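PDB 2WW2: alpha-1,2-mannosidase from Bacteroides thetaiotaomicron, which hydrolyses alpha-mannosides with inversion of anomeric configuration, as a calcium-dependent family GH92 glycoside hydrolase of a human gut symbiont. Local coordinates for residues A[60-65]-A[95-100]. Residues are numbered along the deposited sequence; the frame is centred on the assembly and turned at random.
Sequences LMRGFR and ERLVPF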
loop_
_atom_site.group_PDB
_atom_site.type_symbol
_atom_site.label_atom_id
_atom_site.label_comp_id
_atom_site.label_asym_id
_atom_site.label_seq_id
_atom_site.Cartn_x
_atom_site.Cartn_y
_atom_site.Cartn_z
ATOM N N LEU A 60 13.776 11.456 -31.741
ATOM C CA LEU A 60 14.074 12.568 -32.640
ATOM C C LEU A 60 15.169 13.414 -32.001
ATOM O O LEU A 60 15.019 13.872 -30.866
ATOM C CB LEU A 60 12.835 13.429 -32.873
ATOM C CG LEU A 60 11.631 12.721 -33.538
ATOM C CD1 LEU A 60 10.404 13.644 -33.541
ATOM C CD2 LEU A 60 11.983 12.301 -34.958
ATOM N N MET A 61 16.264 13.607 -32.723
ATOM C CA MET A 61 17.378 14.369 -32.181
ATOM C C MET A 61 17.345 15.810 -32.668
ATOM O O MET A 61 17.003 16.073 -33.811
ATOM C CB MET A 61 18.705 13.726 -32.569
ATOM C CG MET A 61 19.861 14.316 -31.804
ATOM S SD MET A 61 20.046 13.528 -30.220
ATOM C CE MET A 61 20.556 11.855 -30.696
ATOM N N ARG A 62 17.691 16.753 -31.785
ATOM C CA ARG A 62 17.694 18.181 -32.152
ATOM C C ARG A 62 19.088 18.802 -32.207
ATOM O O ARG A 62 19.291 19.829 -32.870
ATOM C CB ARG A 62 16.899 19.022 -31.142
ATOM C CG ARG A 62 15.500 18.532 -30.891
ATOM C CD ARG A 62 14.739 19.538 -30.040
ATOM N NE ARG A 62 13.556 18.897 -29.486
ATOM C CZ ARG A 62 12.317 19.322 -29.674
ATOM N NH1 ARG A 62 12.081 20.409 -30.405
ATOM N NH2 ARG A 62 11.320 18.659 -29.118
ATOM N N GLY A 63 20.035 18.238 -31.471
ATOM C CA GLY A 63 21.383 18.809 -31.479
ATOM C C GLY A 63 22.358 18.074 -30.581
ATOM O O GLY A 63 21.979 17.115 -29.889
ATOM N N PHE A 64 23.605 18.541 -30.591
ATOM C CA PHE A 64 24.621 18.057 -29.677
ATOM C C PHE A 64 25.074 19.241 -28.857
ATOM O O PHE A 64 25.636 20.182 -29.386
ATOM C CB PHE A 64 25.771 17.389 -30.437
ATOM C CG PHE A 64 25.306 16.220 -31.241
ATOM C CD1 PHE A 64 25.277 14.946 -30.685
ATOM C CD2 PHE A 64 24.837 16.405 -32.543
ATOM C CE1 PHE A 64 24.814 13.859 -31.433
ATOM C CE2 PHE A 64 24.371 15.339 -33.293
ATOM C CZ PHE A 64 24.364 14.054 -32.742
ATOM N N ARG A 65 24.795 19.178 -27.561
ATOM C CA ARG A 65 24.947 20.326 -26.677
ATOM C C ARG A 65 26.268 20.304 -25.953
ATOM O O ARG A 65 26.694 19.248 -25.453
ATOM C CB ARG A 65 23.851 20.279 -25.603
ATOM C CG ARG A 65 22.446 20.634 -26.092
ATOM C CD ARG A 65 22.104 22.095 -25.775
ATOM N NE ARG A 65 21.890 22.302 -24.345
ATOM C CZ ARG A 65 20.824 21.884 -23.665
ATOM N NH1 ARG A 65 19.845 21.209 -24.270
ATOM N NH2 ARG A 65 20.745 22.143 -22.363
ATOM N N GLU A 95 12.114 22.953 -34.758
ATOM C CA GLU A 95 11.977 22.301 -36.053
ATOM C C GLU A 95 13.107 21.327 -36.429
ATOM O O GLU A 95 12.961 20.592 -37.405
ATOM C CB GLU A 95 11.879 23.349 -37.167
ATOM C CG GLU A 95 10.603 24.138 -37.130
ATOM C CD GLU A 95 10.388 24.869 -38.425
ATOM O OE1 GLU A 95 11.072 25.888 -38.640
ATOM O OE2 GLU A 95 9.554 24.406 -39.236
ATOM N N ARG A 96 14.225 21.346 -35.698
ATOM C CA ARG A 96 15.329 20.425 -35.953
ATOM C C ARG A 96 15.040 19.143 -35.229
ATOM O O ARG A 96 15.361 19.007 -34.046
ATOM C CB ARG A 96 16.682 20.939 -35.422
ATOM C CG ARG A 96 17.257 22.106 -36.143
ATOM C CD ARG A 96 18.707 22.409 -35.694
ATOM N NE ARG A 96 18.943 22.199 -34.270
ATOM C CZ ARG A 96 18.910 23.145 -33.333
ATOM N NH1 ARG A 96 18.628 24.420 -33.644
ATOM N NH2 ARG A 96 19.163 22.814 -32.072
ATOM N N LEU A 97 14.424 18.209 -35.922
ATOM C CA LEU A 97 14.003 16.962 -35.315
ATOM C C LEU A 97 14.370 15.863 -36.280
ATOM O O LEU A 97 13.702 15.697 -37.285
ATOM C CB LEU A 97 12.482 16.944 -35.150
ATOM C CG LEU A 97 11.803 17.735 -34.035
ATOM C CD1 LEU A 97 12.363 17.416 -32.675
ATOM C CD2 LEU A 97 11.870 19.215 -34.340
ATOM N N VAL A 98 15.412 15.101 -35.984
ATOM C CA VAL A 98 15.891 14.129 -36.940
ATOM C C VAL A 98 15.803 12.736 -36.326
ATOM O O VAL A 98 16.393 12.488 -35.264
ATOM C CB VAL A 98 17.348 14.414 -37.333
ATOM C CG1 VAL A 98 17.794 13.436 -38.431
ATOM C CG2 VAL A 98 17.497 15.865 -37.791
ATOM N N PRO A 99 15.061 11.832 -36.984
ATOM C CA PRO A 99 14.831 10.507 -36.407
ATOM C C PRO A 99 16.091 9.627 -36.393
ATOM O O PRO A 99 16.873 9.638 -37.354
ATOM C CB PRO A 99 13.727 9.884 -37.296
ATOM C CG PRO A 99 13.534 10.810 -38.465
ATOM C CD PRO A 99 14.284 12.099 -38.210
ATOM N N PHE A 100 16.254 8.868 -35.313
ATOM C CA PHE A 100 17.367 7.923 -35.159
ATOM C C PHE A 100 16.895 6.724 -34.335
ATOM O O PHE A 100 15.899 6.804 -33.609
ATOM C CB PHE A 100 18.576 8.588 -34.469
ATOM C CG PHE A 100 18.365 8.875 -33.008
ATOM C CD1 PHE A 100 18.884 8.019 -32.039
ATOM C CD2 PHE A 100 17.660 10.005 -32.600
ATOM C CE1 PHE A 100 18.671 8.259 -30.679
ATOM C CE2 PHE A 100 17.445 10.264 -31.252
ATOM C CZ PHE A 100 17.975 9.403 -30.285
#
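An antiparallel strand pair in the beta-rich N-terminal domain of the family GH92 fold joins Met61 to Val98. Two backbone bonds define this hydrogen-bonded pair: Met61 N to Val98 O, 2.8 Å and almost straight at 178°, and Val98 N to Met61 O, 2.9 Å. Leu60 and Pro99 form the neighbouring non-hydrogen-bonded pair, with Leu60 CD2 3.8 Å from Pro99 CB; Gln723 of a second subunit packs on both residues. On the other face, beside Tyr112 and Phe116, the Met61 chain, in the one of its two conformers described here, has CG anti to the backbone N (chi1 -168°) and bends at chi2 and chi3. In that conformer CE lies over one face of the Phe100 ring, offset toward the rim and 3.7 Å from the centroid, a CH-pi contact; SD stands obliquely, completing a Met-aromatic pair.

Beyond Met61 no further beta bridge joins the segments; on the edge toward strand 40-44, Arg62 and Gly63 form a classic beta bulge opposite Gln44. Across this contact Arg96 grips Arg62 O side-on, NE at 2.8 Å being the straighter bond and NH2 at 3.1 Å bent to 137°, while Arg96 NH1 makes a salt bridge to Asp148. Arg62 extends alongside Leu97, whose CD1 sits over the centre of its guanidinium, 3.6 Å from Arg62 CZ; Arg62 NE bonds to Thr45 O and NH1 to His93 O, fixing the group's rotation.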